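Local coordinates for gentamicin resistance protein (Enterococcus gallinarum, PDB 6CTZ) that probably confers resistance to gentamicin, kanamycin and related aminoglycosides by transferring a nucleotide phosphate to the 2''-hydroxyl of the drug, at residues A117-E122 against L188-L193. The protein carries 2 engineered substitutions. Sequence-based numbering, arbitrary orientation. Where two conformers were deposited one is given.
Sequences AEFMNE and LIHGDL. With KAN (kanamycin a), chain E.
His190 lies off the edge of the Phe119 ring, its CD2 near the ring plane and 4.5 Å from Phe119 CZ, an approach rather than a stack. One face of the imidazole carries CD1 of Leu193, 3.8 Å above the plane and offset toward the rim; the same methyl also lies 3.9 Å from Phe119 CE2, an apolar bridge between the rings. At the imidazole edge, Asp192 N donates a hydrogen bond to His190 ND1 (3.1 Å), nearly in the ring plane. NE2 is hydrogen-bonded to the carbonyl O of Ile213, so both ring nitrogens are engaged and the rotation of the imidazole is fixed; histidine suits the place because one flat ring can accept at ND1 and also pair NE2 with a carbonyl. In Leu193, chi1 of -167° sends CG toward the helix, and the branch there offers CD1 to the rings and CD2 to Met120 CG at 4.1 Å. Flexible, apolar Met120 fits a buried helix face.

The His190-Gly191-Asp192 sequence matches the conserved HGD motif of the phosphotransferase family. Gly191 has a left-handed backbone (phi 89°) that favours glycine, and Asp192, also a magnesium ligand, accepts hydrogen bonds from kanamycin N3 at OD1 and O13 at OD2. Helix 106-125 packs on the loop that follows strand 187-189, through Phe119 and Met120, with Ile212 of strand 209-212 touching both Phe119 and His190 and helix 236-246 lying against Met120.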
loop_
_atom_site.group_PDB
_atom_site.type_symbol
_atom_site.label_atom_id
_atom_site.label_comp_id
_atom_site.label_asym_id
_atom_site.label_seq_id
_atom_site.Cartn_x
_atom_site.Cartn_y
_atom_site.Cartn_z
ATOM N N ALA A 117 -4.601 -1.852 14.255
ATOM C CA ALA A 117 -3.487 -2.129 15.158
ATOM C C ALA A 117 -3.243 -3.626 15.274
ATOM O O ALA A 117 -2.093 -4.087 15.226
ATOM C CB ALA A 117 -3.770 -1.535 16.538
ATOM N N GLU A 118 -4.319 -4.403 15.404
ATOM C CA GLU A 118 -4.186 -5.852 15.514
ATOM C C GLU A 118 -3.618 -6.457 14.238
ATOM O O GLU A 118 -2.761 -7.346 14.294
ATOM C CB GLU A 118 -5.548 -6.463 15.848
ATOM C CG GLU A 118 -5.579 -7.979 15.895
ATOM C CD GLU A 118 -6.958 -8.513 16.241
ATOM O OE1 GLU A 118 -7.917 -8.227 15.489
ATOM O OE2 GLU A 118 -7.089 -9.198 17.275
ATOM N N PHE A 119 -4.076 -5.983 13.079
ATOM C CA PHE A 119 -3.555 -6.472 11.804
ATOM C C PHE A 119 -2.058 -6.193 11.683
ATOM O O PHE A 119 -1.273 -7.072 11.303
ATOM C CB PHE A 119 -4.325 -5.813 10.659
ATOM C CG PHE A 119 -3.774 -6.109 9.293
ATOM C CD1 PHE A 119 -3.995 -7.336 8.687
ATOM C CD2 PHE A 119 -3.046 -5.152 8.603
ATOM C CE1 PHE A 119 -3.494 -7.604 7.424
ATOM C CE2 PHE A 119 -2.538 -5.421 7.341
ATOM C CZ PHE A 119 -2.773 -6.648 6.751
ATOM N N MET A 120 -1.639 -4.971 12.023
ATOM C CA MET A 120 -0.225 -4.620 11.954
ATOM C C MET A 120 0.584 -5.458 12.929
ATOM O O MET A 120 1.697 -5.898 12.610
ATOM C CB MET A 120 -0.057 -3.123 12.219
ATOM C CG MET A 120 -0.712 -2.260 11.151
ATOM S SD MET A 120 -0.799 -0.491 11.524
ATOM C CE MET A 120 0.748 0.099 10.863
ATOM N N ASN A 121 0.044 -5.625 14.102
ATOM C CA ASN A 121 0.642 -6.554 15.027
ATOM C C ASN A 121 0.903 -8.081 14.549
ATOM O O ASN A 121 1.935 -8.754 14.687
ATOM C CB ASN A 121 -0.087 -6.586 16.366
ATOM C CG ASN A 121 0.216 -5.399 17.235
ATOM O OD1 ASN A 121 1.064 -4.587 16.978
ATOM N ND2 ASN A 121 -0.498 -5.333 18.300
ATOM N N GLU A 122 -0.149 -8.503 13.836
ATOM C CA GLU A 122 -0.051 -9.836 13.257
ATOM C C GLU A 122 1.021 -9.894 12.179
ATOM O O GLU A 122 1.798 -10.856 12.128
ATOM C CB GLU A 122 -1.412 -10.269 12.723
ATOM C CG GLU A 122 -2.420 -10.527 13.841
ATOM C CD GLU A 122 -3.875 -10.452 13.401
ATOM O OE1 GLU A 122 -4.755 -10.780 14.222
ATOM O OE2 GLU A 122 -4.141 -10.048 12.256
ATOM N N LEU A 188 7.851 -8.205 8.471
ATOM C CA LEU A 188 6.927 -8.208 7.336
ATOM C C LEU A 188 6.002 -7.001 7.431
ATOM O O LEU A 188 5.379 -6.778 8.471
ATOM C CB LEU A 188 6.080 -9.475 7.343
ATOM C CG LEU A 188 5.022 -9.542 6.224
ATOM C CD1 LEU A 188 5.664 -9.562 4.844
ATOM C CD2 LEU A 188 4.117 -10.747 6.418
ATOM N N ILE A 189 5.928 -6.215 6.351
ATOM C CA ILE A 189 4.974 -5.112 6.246
ATOM C C ILE A 189 4.083 -5.328 5.030
ATOM O O ILE A 189 4.465 -5.988 4.055
ATOM C CB ILE A 189 5.650 -3.722 6.178
ATOM C CG1 ILE A 189 6.450 -3.524 4.885
ATOM C CG2 ILE A 189 6.549 -3.506 7.386
ATOM C CD1 ILE A 189 6.863 -2.080 4.656
ATOM N N HIS A 190 2.878 -4.745 5.087
ATOM C CA HIS A 190 1.995 -4.751 3.923
ATOM C C HIS A 190 2.587 -3.907 2.797
ATOM O O HIS A 190 2.581 -4.318 1.628
ATOM C CB HIS A 190 0.617 -4.243 4.340
ATOM C CG HIS A 190 -0.370 -4.128 3.219
ATOM N ND1 HIS A 190 -0.372 -3.077 2.331
ATOM C CD2 HIS A 190 -1.416 -4.920 2.874
ATOM C CE1 HIS A 190 -1.372 -3.227 1.477
ATOM N NE2 HIS A 190 -2.021 -4.339 1.783
ATOM N N GLY A 191 3.135 -2.737 3.139
ATOM C CA GLY A 191 3.864 -1.923 2.198
ATOM C C GLY A 191 3.052 -0.921 1.409
ATOM O O GLY A 191 3.645 -0.038 0.781
ATOM N N ASP A 192 1.729 -1.021 1.413
ATOM C CA ASP A 192 0.891 -0.074 0.687
ATOM C C ASP A 192 -0.440 0.054 1.426
ATOM O O ASP A 192 -1.523 -0.128 0.862
ATOM C CB ASP A 192 0.725 -0.530 -0.765
ATOM C CG ASP A 192 0.288 0.583 -1.696
ATOM O OD1 ASP A 192 0.552 1.775 -1.415
ATOM O OD2 ASP A 192 -0.306 0.253 -2.744
ATOM N N LEU A 193 -0.367 0.347 2.729
ATOM C CA LEU A 193 -1.510 0.158 3.623
ATOM C C LEU A 193 -2.355 1.434 3.686
ATOM O O LEU A 193 -2.391 2.159 4.677
ATOM C CB LEU A 193 -1.032 -0.301 4.995
ATOM C CG LEU A 193 -2.110 -0.829 5.940
ATOM C CD1 LEU A 193 -2.753 -2.097 5.386
ATOM C CD2 LEU A 193 -1.513 -1.124 7.301
HETATM C C1 KAN E . -0.763 9.808 -3.931
HETATM C C2 KAN E . -0.188 11.132 -3.426
HETATM C C3 KAN E . -1.272 11.914 -2.714
HETATM C C4 KAN E . -2.398 12.141 -3.710
HETATM C C5 KAN E . -2.937 10.816 -4.241
HETATM C C6 KAN E . -4.008 11.029 -5.306
HETATM C C7 KAN E . -1.235 4.902 -1.983
HETATM C C8 KAN E . -0.684 5.278 -3.355
HETATM C C9 KAN E . -0.312 6.764 -3.384
HETATM C C10 KAN E . -1.496 7.653 -3.001
HETATM C C11 KAN E . -2.077 7.219 -1.653
HETATM C C12 KAN E . -2.462 5.745 -1.660
HETATM C C13 KAN E . 0.870 4.242 -4.910
HETATM C C14 KAN E . 1.416 2.836 -5.098
HETATM C C15 KAN E . 2.621 2.650 -4.171
HETATM C C16 KAN E . 3.656 3.731 -4.455
HETATM C C17 KAN E . 3.012 5.100 -4.350
HETATM C C18 KAN E . 4.014 6.167 -4.762
HETATM N N1 KAN E . -4.427 9.729 -5.797
HETATM N N2 KAN E . -3.245 8.019 -1.298
HETATM N N3 KAN E . -1.562 3.477 -1.962
HETATM N N4 KAN E . 3.234 1.334 -4.312
HETATM O O5 KAN E . -1.908 9.973 -4.773
HETATM O O6 KAN E . 0.888 10.855 -2.525
HETATM O O7 KAN E . -0.771 13.173 -2.250
HETATM O O8 KAN E . -3.450 12.861 -3.062
HETATM O O9 KAN E . -1.080 9.005 -2.790
HETATM O O10 KAN E . 0.104 7.119 -4.713
HETATM O O11 KAN E . 0.462 4.439 -3.557
HETATM O O12 KAN E . 1.898 5.177 -5.224
HETATM O O13 KAN E . 0.362 1.909 -4.827
HETATM O O14 KAN E . 4.745 3.686 -3.516
HETATM O O15 KAN E . 3.399 7.455 -4.655
#